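Local coordinates for protein lactoylglutathione lyase (PDB 4MTS) that belongs to the glyoxalase/bleomycin resistance protein/dioxygenase superfamily and binds metal ions, modelled here as nickel and zinc, at residues E18-T21 against D25-L28; R31-Y34 against F39-A42; T58-W61 against G65-Q68; R98-M103 against V109-E114. All coordinates share one frame; numbering follows the deposited sequence. Where two conformers were deposited one is given.

In the fold
The four contacts follow one another along the chain. Interaction 1 takes helix 13-23 into strand 27-34, interaction 2 pairs that strand with strand 39-45, and interaction 3 joins the end of strand 54-60 to the loop beyond it; all three reach the same four-stranded sheet. Interaction 4 lies in the other sheet, its centre about 32 Å from that of interaction 2, on the opposite side of the chain's centre. Interaction 1 bridges the two: L28 packs on A42 of interaction 2, while F19 meets L113 and E114 of interaction 4. Interactions 2 and 3 share hydrogen bonds through T40. Two sheets with such strand orders fit the paired beta-alpha-beta-beta-beta architecture of the glyoxalase superfamily.

Interaction 1 (E18-T21 against D25-L28); sequences EFYT and DMRL
M26 runs back alongside Y20, the two side chains pointing the same way. Its CB sits 3.4 Å from Y20 O, the carbonyl oxygen that also takes the bond from M26 N (3.1 Å), so backbone and side chain of the methionine both lie against this carbonyl in the last turn of the helix. CG passes the same oxygen at a longer distance. Beyond it the chain stays extended (chi2 -174°), which carries SD up to the ring, 4.0 Å from Y20 CD1; CE ends at a similar distance from CD1. This is a Met-aromatic contact, with the sulfur approaching obliquely. Here helix 13-23 hands over to strand 27-34, the helix-to-strand step of a beta-alpha-beta-beta-beta module, as in the glyoxalase superfamily, and D25, with positive phi (58°), is where the chain leaves helical geometry. T21 CA comes 3.4 Å from M26 O in a CA-H...O contact. A water lies 2.7 Å from T21 O and 2.6 Å from D25 OD1, tying the helix end to the aspartate, whose carboxylate also makes a salt bridge with R88. The Y20 ring has F19 CD2 over the centre of one face, and its hydroxyl is hydrogen-bonded to D115.

Interaction 2 (R31-Y34 against F39-A42); sequences RRDY and FTLA
Torsions of -69° at D33 and -58° at T40 turn the aspartate CG and the threonine OG1 away from their own carbonyl carbons, and the two groups meet across the strands: T40 OG1 donates to D33 OD1 at 2.7 Å, arriving from above the carboxylate plane (64° out of it). The plane itself is used by R31. Its fully extended chain reaches along the same strand and grips the carboxylate side-on, NE to D33 OD2 at 2.8 Å and NH2 to OD1 at 2.9 Å, each on a syn lone pair. OD1 thus has two donors from different directions, which should fix the rotation of the carboxylate. T40 CG2 approaches the guanidinium obliquely, 3.5 Å from R31 NE. R31 NH1 also makes a salt bridge with E14, and T40 OG1 a hydrogen bond with W61 NE1. All this lies on one face of the antiparallel hairpin of strands 27-34 and 39-45, in which R32 and L41 form a hydrogen-bonded pair (L41 N to R32 O, 2.8 Å) and Y34 N to F39 O is nearly straight. On the other face, Y34 CD2 lies over the rim of one face of the F39 ring, 3.5 Å from CZ, the rings tilted to each other, and L41 CD1 touches the edge of Y34 at CE2 (4.2 Å). Q104 of the second subunit packs against Y34, F39 and L41.

Interaction 3 (T58-W61 against G65-Q68); sequences THNW and GYTQ
N60 ND2 donates to Y66 OH across 2.5 Å, the single hydrogen bond between residues 58-61 and 65-68. That is short for an amide N-H meeting a hydroxyl, so the exact length deserves caution, but the direction is sound: the N-H...O angle is 160° and the hydroxyl oxygen lies close to the plane of the amide. The two side chains cross at about a right angle. Y66 reaches forward with its phenol, and the whole contact is made at its outer end: ND2 sits at the ring edge, near the ring plane, 3.7 Å from CZ and 4.0 Å from CE2, rather than over a face. CG and CB of N60 lie 3.4 and 3.5 Å from Y66 OH. Amide and ring planes are turned 54° apart. In N60, chi1 of -67° puts CG opposite the carbonyl carbon and lets the amide lean toward the tyrosine. The contact is small and lies at the surface. N60 is the last residue of strand 54-60, which lies between strands 2-9 and 39-45; F39 of the latter touches its side chain. Y66 stands on the loop that leads from strand 54-60 to strand 72-79, the link between the two sheets; it also packs on R9 of strand 2-9 and on D70 of the second subunit, where T67 N is hydrogen-bonded to the same aspartate.

Interaction 4 (R98-M103 against V109-E114); sequences REAGLM and VIAFLE
R98 and F112 form an antiparallel hydrogen-bonded pair, F112 N to R98 O at 2.8 Å with a weak return bond, and after a beta bulge that shifts the register by one residue G101 and I110 form the next, I110 N to G101 O at 3.0 Å and G101 N to I110 O at 3.1 Å. The R98 side chain spans this irregular step. With CG opposite the backbone N (chi1 -178°) and the chain extended to NE, it starts against F112, CB to CB 4.0 Å, and runs beside its own strand until NH2 donates to L102 O at 2.8 Å. The donor stands above that carbonyl plane, although L102 O lies in the plane of the guanidinium. NH1 adds a weak bond to G101 O, so the arginine ties the backbone beyond the bulge to the residue before it. Past it, M103 and I110 lie side by side, I110 CD1 touching M103 SD at 3.7 Å. On the other face, L102 CD2 meets V109 CG2 at 3.8 Å. At the bulge, A100 CB sits 4.2 Å from A111 CB. M103 also packs on Y34 of the second subunit. I110 and F112 both touch E122, which binds the nickel ion with H74; this bulged hairpin thus flanks the metal site in the second sheet of a glyoxalase-type fold.

Interaction 1 (E18-T21 against D25-L28)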
loop_
_atom_site.group_PDB
_atom_site.type_symbol
_atom_site.label_atom_id
_atom_site.label_comp_id
_atom_site.label_asym_id
_atom_site.label_seq_id
_atom_site.Cartn_x
_atom_site.Cartn_y
_atom_site.Cartn_z
ATOM N N GLU A 18 17.981 -0.261 1.871
ATOM C CA GLU A 18 18.732 -0.937 2.935
ATOM C C GLU A 18 17.749 -1.440 4.001
ATOM O O GLU A 18 17.874 -2.567 4.440
ATOM C CB GLU A 18 19.737 0.025 3.569
ATOM C CG GLU A 18 20.874 0.420 2.636
ATOM C CD GLU A 18 21.561 -0.769 1.992
ATOM O OE1 GLU A 18 22.107 -1.611 2.737
ATOM O OE2 GLU A 18 21.462 -0.913 0.753
ATOM N N PHE A 19 16.769 -0.619 4.376
ATOM C CA PHE A 19 15.755 -1.055 5.355
ATOM C C PHE A 19 14.969 -2.244 4.833
ATOM O O PHE A 19 14.855 -3.245 5.534
ATOM C CB PHE A 19 14.812 0.102 5.702
ATOM C CG PHE A 19 13.638 -0.292 6.570
ATOM C CD1 PHE A 19 13.771 -0.379 7.957
ATOM C CD2 PHE A 19 12.392 -0.548 6.010
ATOM C CE1 PHE A 19 12.683 -0.752 8.762
ATOM C CE2 PHE A 19 11.308 -0.930 6.815
ATOM C CZ PHE A 19 11.458 -1.030 8.184
ATOM N N TYR A 20 14.314 -2.103 3.646
ATOM C CA TYR A 20 13.481 -3.183 3.144
ATOM C C TYR A 20 14.199 -4.491 2.914
ATOM O O TYR A 20 13.639 -5.547 3.214
ATOM C CB TYR A 20 12.637 -2.731 1.924
ATOM C CG TYR A 20 11.586 -1.741 2.390
ATOM C CD1 TYR A 20 10.437 -2.178 3.046
ATOM C CD2 TYR A 20 11.801 -0.370 2.289
ATOM C CE1 TYR A 20 9.497 -1.270 3.538
ATOM C CE2 TYR A 20 10.893 0.547 2.816
ATOM C CZ TYR A 20 9.723 0.088 3.411
ATOM O OH TYR A 20 8.798 0.989 3.898
ATOM N N THR A 21 15.456 -4.424 2.428
ATOM C CA THR A 21 16.200 -5.655 2.168
ATOM C C THR A 21 16.866 -6.211 3.409
ATOM O O THR A 21 16.880 -7.423 3.554
ATOM C CB THR A 21 17.245 -5.491 1.031
ATOM O OG1 THR A 21 18.218 -4.520 1.435
ATOM C CG2 THR A 21 16.617 -5.108 -0.295
ATOM N N ASP A 25 14.226 -8.457 4.840
ATOM C CA ASP A 25 14.483 -9.595 3.961
ATOM C C ASP A 25 13.715 -9.589 2.647
ATOM O O ASP A 25 13.518 -10.629 2.041
ATOM C CB ASP A 25 14.390 -10.953 4.689
ATOM C CG ASP A 25 15.401 -11.069 5.818
ATOM O OD1 ASP A 25 16.589 -10.721 5.597
ATOM O OD2 ASP A 25 15.002 -11.436 6.927
ATOM N N MET A 26 13.307 -8.400 2.170
ATOM C CA MET A 26 12.708 -8.348 0.846
ATOM C C MET A 26 13.874 -8.396 -0.149
ATOM O O MET A 26 15.027 -8.183 0.237
ATOM C CB MET A 26 11.994 -7.003 0.626
ATOM C CG MET A 26 10.655 -6.957 1.330
ATOM S SD MET A 26 9.810 -5.437 0.898
ATOM C CE MET A 26 8.431 -5.503 2.118
ATOM N N ARG A 27 13.568 -8.625 -1.418
ATOM C CA ARG A 27 14.605 -8.532 -2.432
ATOM C C ARG A 27 14.257 -7.429 -3.406
ATOM O O ARG A 27 13.095 -7.028 -3.485
ATOM C CB ARG A 27 14.910 -9.866 -3.127
ATOM C CG ARG A 27 13.790 -10.446 -3.951
ATOM C CD ARG A 27 14.133 -11.859 -4.449
ATOM N NE ARG A 27 12.906 -12.575 -4.812
ATOM C CZ ARG A 27 12.405 -12.652 -6.043
ATOM N NH1 ARG A 27 13.046 -12.102 -7.066
ATOM N NH2 ARG A 27 11.268 -13.291 -6.260
ATOM N N LEU A 28 15.276 -6.889 -4.085
ATOM C CA LEU A 28 15.026 -5.879 -5.109
ATOM C C LEU A 28 14.567 -6.644 -6.349
ATOM O O LEU A 28 15.326 -7.435 -6.945
ATOM C CB LEU A 28 16.313 -5.088 -5.387
ATOM C CG LEU A 28 16.164 -3.994 -6.449
ATOM C CD1 LEU A 28 15.213 -2.906 -5.970
ATOM C CD2 LEU A 28 17.546 -3.375 -6.811
HETATM O O HOH W 1 17.169 -9.826 1.378
HETATM O O HOH W 2 18.260 -9.719 3.884
#

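Interaction 2 (R31-Y34 against F39-A42)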
loop_
_atom_site.group_PDB
_atom_site.type_symbol
_atom_site.label_atom_id
_atom_site.label_comp_id
_atom_site.label_asym_id
_atom_site.label_seq_id
_atom_site.Cartn_x
_atom_site.Cartn_y
_atom_site.Cartn_z
ATOM N N ARG A 31 14.707 -2.334 -10.605
ATOM C CA ARG A 31 15.003 -0.935 -10.336
ATOM C C ARG A 31 15.186 -0.249 -11.706
ATOM O O ARG A 31 15.732 -0.871 -12.619
ATOM C CB ARG A 31 16.229 -0.766 -9.431
ATOM C CG ARG A 31 16.734 0.664 -9.368
ATOM C CD ARG A 31 17.829 0.837 -8.306
ATOM N NE ARG A 31 18.385 2.192 -8.448
ATOM C CZ ARG A 31 18.992 2.869 -7.482
ATOM N NH1 ARG A 31 19.175 2.316 -6.285
ATOM N NH2 ARG A 31 19.400 4.113 -7.695
ATOM N N ARG A 32 14.681 0.977 -11.851
ATOM C CA ARG A 32 14.784 1.752 -13.087
ATOM C C ARG A 32 15.126 3.199 -12.715
ATOM O O ARG A 32 14.407 3.811 -11.923
ATOM C CB ARG A 32 13.476 1.693 -13.911
ATOM C CG ARG A 32 13.030 0.286 -14.380
ATOM C CD ARG A 32 13.883 -0.289 -15.530
ATOM N NE ARG A 32 13.397 -1.623 -15.920
ATOM C CZ ARG A 32 13.827 -2.789 -15.431
ATOM N NH1 ARG A 32 14.773 -2.821 -14.512
ATOM N NH2 ARG A 32 13.292 -3.931 -15.850
ATOM N N ASP A 33 16.244 3.738 -13.264
ATOM C CA ASP A 33 16.706 5.122 -13.019
ATOM C C ASP A 33 16.618 5.853 -14.368
ATOM O O ASP A 33 17.207 5.405 -15.339
ATOM C CB ASP A 33 18.159 5.162 -12.517
ATOM C CG ASP A 33 18.380 4.622 -11.121
ATOM O OD1 ASP A 33 18.680 5.419 -10.228
ATOM O OD2 ASP A 33 18.293 3.387 -10.938
ATOM N N TYR A 34 15.821 6.914 -14.443
ATOM C CA TYR A 34 15.583 7.657 -15.685
ATOM C C TYR A 34 16.214 9.045 -15.619
ATOM O O TYR A 34 15.600 9.957 -15.058
ATOM C CB TYR A 34 14.078 7.820 -15.940
ATOM C CG TYR A 34 13.347 6.508 -15.998
ATOM C CD1 TYR A 34 13.351 5.739 -17.158
ATOM C CD2 TYR A 34 12.694 6.005 -14.881
ATOM C CE1 TYR A 34 12.658 4.537 -17.224
ATOM C CE2 TYR A 34 12.035 4.780 -14.920
ATOM C CZ TYR A 34 11.998 4.063 -16.105
ATOM O OH TYR A 34 11.401 2.830 -16.135
ATOM N N PHE A 39 14.258 10.646 -11.977
ATOM C CA PHE A 39 13.643 9.870 -10.904
ATOM C C PHE A 39 14.067 8.448 -11.026
ATOM O O PHE A 39 14.510 8.038 -12.093
ATOM C CB PHE A 39 12.110 10.016 -10.867
ATOM C CG PHE A 39 11.382 9.330 -11.989
ATOM C CD1 PHE A 39 11.233 9.949 -13.224
ATOM C CD2 PHE A 39 10.818 8.077 -11.806
ATOM C CE1 PHE A 39 10.594 9.295 -14.276
ATOM C CE2 PHE A 39 10.147 7.446 -12.846
ATOM C CZ PHE A 39 10.031 8.065 -14.069
ATOM N N THR A 40 13.896 7.694 -9.944
ATOM C CA THR A 40 14.220 6.286 -9.905
ATOM C C THR A 40 13.013 5.582 -9.290
ATOM O O THR A 40 12.417 6.119 -8.355
ATOM C CB THR A 40 15.425 6.043 -8.987
ATOM O OG1 THR A 40 16.542 6.800 -9.444
ATOM C CG2 THR A 40 15.813 4.564 -8.912
ATOM N N LEU A 41 12.731 4.371 -9.764
ATOM C CA LEU A 41 11.692 3.499 -9.191
ATOM C C LEU A 41 12.389 2.244 -8.712
ATOM O O LEU A 41 13.332 1.762 -9.355
ATOM C CB LEU A 41 10.690 3.032 -10.259
ATOM C CG LEU A 41 10.082 3.989 -11.190
ATOM C CD1 LEU A 41 9.209 3.238 -12.151
ATOM C CD2 LEU A 41 9.296 5.060 -10.417
ATOM N N ALA A 42 11.928 1.673 -7.617
ATOM C CA ALA A 42 12.507 0.384 -7.188
ATOM C C ALA A 42 11.331 -0.433 -6.644
ATOM O O ALA A 42 10.536 0.096 -5.866
ATOM C CB ALA A 42 13.547 0.604 -6.093
#

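Interaction 3 (T58-W61 against G65-Q68)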
loop_
_atom_site.group_PDB
_atom_site.type_symbol
_atom_site.label_atom_id
_atom_site.label_comp_id
_atom_site.label_asym_id
_atom_site.label_seq_id
_atom_site.Cartn_x
_atom_site.Cartn_y
_atom_site.Cartn_z
ATOM N N THR A 58 9.683 5.294 -4.909
ATOM C CA THR A 58 10.005 6.315 -5.916
ATOM C C THR A 58 10.882 7.395 -5.289
ATOM O O THR A 58 10.623 7.825 -4.161
ATOM C CB THR A 58 8.724 6.955 -6.506
ATOM O OG1 THR A 58 7.858 5.944 -7.014
ATOM C CG2 THR A 58 9.027 7.952 -7.615
ATOM N N HIS A 59 11.906 7.836 -6.017
ATOM C CA HIS A 59 12.770 8.895 -5.530
ATOM C C HIS A 59 12.969 9.883 -6.661
ATOM O O HIS A 59 13.461 9.499 -7.714
ATOM C CB HIS A 59 14.126 8.310 -5.041
ATOM C CG HIS A 59 15.123 9.363 -4.709
ATOM N ND1 HIS A 59 16.332 9.438 -5.384
ATOM C CD2 HIS A 59 15.034 10.406 -3.850
ATOM C CE1 HIS A 59 16.964 10.486 -4.877
ATOM N NE2 HIS A 59 16.223 11.116 -3.975
ATOM N N ASN A 60 12.541 11.137 -6.458
ATOM C CA ASN A 60 12.705 12.233 -7.413
ATOM C C ASN A 60 14.063 12.817 -7.043
ATOM O O ASN A 60 14.282 13.168 -5.873
ATOM C CB ASN A 60 11.557 13.253 -7.222
ATOM C CG ASN A 60 10.210 12.682 -7.611
ATOM O OD1 ASN A 60 9.952 12.398 -8.792
ATOM N ND2 ASN A 60 9.326 12.468 -6.619
ATOM N N TRP A 61 15.019 12.818 -7.995
ATOM C CA TRP A 61 16.395 13.229 -7.747
ATOM C C TRP A 61 16.530 14.630 -7.196
ATOM O O TRP A 61 17.495 14.905 -6.475
ATOM C CB TRP A 61 17.242 13.113 -9.030
ATOM C CG TRP A 61 17.255 11.742 -9.631
ATOM C CD1 TRP A 61 16.733 10.597 -9.096
ATOM C CD2 TRP A 61 17.914 11.356 -10.832
ATOM N NE1 TRP A 61 17.004 9.526 -9.915
ATOM C CE2 TRP A 61 17.714 9.963 -10.994
ATOM C CE3 TRP A 61 18.669 12.046 -11.788
ATOM C CZ2 TRP A 61 18.216 9.255 -12.090
ATOM C CZ3 TRP A 61 19.132 11.350 -12.894
ATOM C CH2 TRP A 61 18.931 9.966 -13.019
ATOM N N GLY A 65 12.793 15.394 0.308
ATOM C CA GLY A 65 11.871 14.824 1.269
ATOM C C GLY A 65 10.434 15.128 0.914
ATOM O O GLY A 65 10.136 15.863 -0.034
ATOM N N TYR A 66 9.547 14.532 1.684
ATOM C CA TYR A 66 8.113 14.618 1.500
ATOM C C TYR A 66 7.440 14.942 2.831
ATOM O O TYR A 66 8.099 14.924 3.891
ATOM C CB TYR A 66 7.627 13.278 0.913
ATOM C CG TYR A 66 8.232 13.016 -0.444
ATOM C CD1 TYR A 66 9.448 12.347 -0.570
ATOM C CD2 TYR A 66 7.668 13.561 -1.596
ATOM C CE1 TYR A 66 10.059 12.185 -1.812
ATOM C CE2 TYR A 66 8.287 13.435 -2.831
ATOM C CZ TYR A 66 9.455 12.705 -2.945
ATOM O OH TYR A 66 10.023 12.540 -4.177
ATOM N N THR A 67 6.154 15.336 2.773
ATOM C CA THR A 67 5.387 15.613 3.969
ATOM C C THR A 67 4.433 14.448 4.126
ATOM O O THR A 67 3.775 14.084 3.158
ATOM C CB THR A 67 4.662 16.967 3.860
ATOM O OG1 THR A 67 5.633 18.006 3.707
ATOM C CG2 THR A 67 3.806 17.270 5.087
ATOM N N GLN A 68 4.409 13.834 5.314
ATOM C CA GLN A 68 3.487 12.737 5.619
ATOM C C GLN A 68 2.219 13.295 6.225
ATOM O O GLN A 68 2.262 14.192 7.059
ATOM C CB GLN A 68 4.103 11.752 6.624
ATOM C CG GLN A 68 5.378 11.055 6.137
ATOM C CD GLN A 68 5.250 10.565 4.714
ATOM O OE1 GLN A 68 4.177 10.132 4.269
ATOM N NE2 GLN A 68 6.323 10.686 3.949
#

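Interaction 4 (R98-M103 against V109-E114)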
loop_
_atom_site.group_PDB
_atom_site.type_symbol
_atom_site.label_atom_id
_atom_site.label_comp_id
_atom_site.label_asym_id
_atom_site.label_seq_id
_atom_site.Cartn_x
_atom_site.Cartn_y
_atom_site.Cartn_z
ATOM N N ARG A 98 6.253 -0.080 18.187
ATOM C CA ARG A 98 5.432 -0.939 19.035
ATOM C C ARG A 98 6.011 -2.332 18.957
ATOM O O ARG A 98 5.970 -2.964 17.889
ATOM C CB ARG A 98 3.934 -0.909 18.621
ATOM C CG ARG A 98 3.053 -1.765 19.516
ATOM C CD ARG A 98 1.686 -2.035 18.926
ATOM N NE ARG A 98 0.772 -2.638 19.906
ATOM C CZ ARG A 98 0.702 -3.938 20.188
ATOM N NH1 ARG A 98 1.512 -4.803 19.587
ATOM N NH2 ARG A 98 -0.171 -4.382 21.082
ATOM N N GLU A 99 6.576 -2.810 20.100
ATOM C CA GLU A 99 7.185 -4.118 20.256
ATOM C C GLU A 99 6.117 -5.175 20.131
ATOM O O GLU A 99 4.978 -4.962 20.559
ATOM C CB GLU A 99 7.892 -4.225 21.649
ATOM C CG GLU A 99 8.461 -5.606 22.005
ATOM C CD GLU A 99 9.487 -6.165 21.031
ATOM O OE1 GLU A 99 10.208 -5.354 20.406
ATOM O OE2 GLU A 99 9.541 -7.404 20.855
ATOM N N ALA A 100 6.490 -6.318 19.564
ATOM C CA ALA A 100 5.670 -7.515 19.417
ATOM C C ALA A 100 4.912 -7.858 20.708
ATOM O O ALA A 100 5.490 -7.880 21.806
ATOM C CB ALA A 100 6.547 -8.683 19.030
ATOM N N GLY A 101 3.618 -8.068 20.558
ATOM C CA GLY A 101 2.716 -8.384 21.660
ATOM C C GLY A 101 1.307 -8.522 21.146
ATOM O O GLY A 101 1.052 -8.231 19.975
ATOM N N LEU A 102 0.371 -8.961 22.000
ATOM C CA LEU A 102 -1.013 -9.120 21.537
ATOM C C LEU A 102 -1.652 -7.781 21.210
ATOM O O LEU A 102 -1.385 -6.795 21.895
ATOM C CB LEU A 102 -1.875 -9.934 22.524
ATOM C CG LEU A 102 -1.472 -11.405 22.765
ATOM C CD1 LEU A 102 -2.442 -12.087 23.728
ATOM C CD2 LEU A 102 -1.488 -12.213 21.496
ATOM N N MET A 103 -2.436 -7.735 20.109
ATOM C CA MET A 103 -3.160 -6.544 19.662
ATOM C C MET A 103 -4.118 -6.128 20.795
ATOM O O MET A 103 -4.717 -7.002 21.426
ATOM C CB MET A 103 -3.946 -6.877 18.374
ATOM C CG MET A 103 -4.582 -5.681 17.690
ATOM S SD MET A 103 -5.543 -6.200 16.242
ATOM C CE MET A 103 -6.631 -4.783 16.069
ATOM N N VAL A 109 -0.535 -11.509 17.301
ATOM C CA VAL A 109 0.745 -10.981 17.755
ATOM C C VAL A 109 1.161 -9.992 16.647
ATOM O O VAL A 109 1.273 -10.391 15.487
ATOM C CB VAL A 109 1.810 -12.093 17.991
ATOM C CG1 VAL A 109 3.181 -11.493 18.330
ATOM C CG2 VAL A 109 1.359 -13.074 19.080
ATOM N N ILE A 110 1.249 -8.698 17.000
ATOM C CA ILE A 110 1.556 -7.604 16.076
ATOM C C ILE A 110 2.708 -6.760 16.622
ATOM O O ILE A 110 2.909 -6.663 17.836
ATOM C CB ILE A 110 0.253 -6.734 15.833
ATOM C CG1 ILE A 110 -0.860 -7.589 15.146
ATOM C CG2 ILE A 110 0.538 -5.466 15.006
ATOM C CD1 ILE A 110 -2.180 -6.953 15.023
ATOM N N ALA A 111 3.423 -6.103 15.713
ATOM C CA ALA A 111 4.481 -5.160 16.037
ATOM C C ALA A 111 4.431 -4.078 14.956
ATOM O O ALA A 111 3.841 -4.286 13.890
ATOM C CB ALA A 111 5.839 -5.856 15.985
ATOM N N PHE A 112 5.053 -2.955 15.224
ATOM C CA PHE A 112 5.160 -1.883 14.265
ATOM C C PHE A 112 6.564 -1.388 14.162
ATOM O O PHE A 112 7.225 -1.134 15.186
ATOM C CB PHE A 112 4.239 -0.714 14.604
ATOM C CG PHE A 112 2.860 -0.863 14.012
ATOM C CD1 PHE A 112 2.563 -0.336 12.759
ATOM C CD2 PHE A 112 1.854 -1.512 14.713
ATOM C CE1 PHE A 112 1.272 -0.421 12.239
ATOM C CE2 PHE A 112 0.566 -1.621 14.178
ATOM C CZ PHE A 112 0.291 -1.083 12.941
ATOM N N LEU A 113 6.998 -1.195 12.921
ATOM C CA LEU A 113 8.316 -0.614 12.650
ATOM C C LEU A 113 8.075 0.674 11.907
ATOM O O LEU A 113 6.983 0.884 11.354
ATOM C CB LEU A 113 9.138 -1.538 11.711
ATOM C CG LEU A 113 9.274 -3.036 12.028
ATOM C CD1 LEU A 113 10.193 -3.727 10.973
ATOM C CD2 LEU A 113 9.846 -3.248 13.442
ATOM N N GLU A 114 9.111 1.526 11.830
ATOM C CA GLU A 114 9.047 2.660 10.939
ATOM C C GLU A 114 10.237 2.553 10.043
ATOM O O GLU A 114 11.341 2.265 10.524
ATOM C CB GLU A 114 9.030 3.998 11.640
ATOM C CG GLU A 114 7.637 4.481 11.974
ATOM C CD GLU A 114 7.671 5.863 12.601
ATOM O OE1 GLU A 114 6.620 6.306 13.116
ATOM O OE2 GLU A 114 8.755 6.493 12.597
#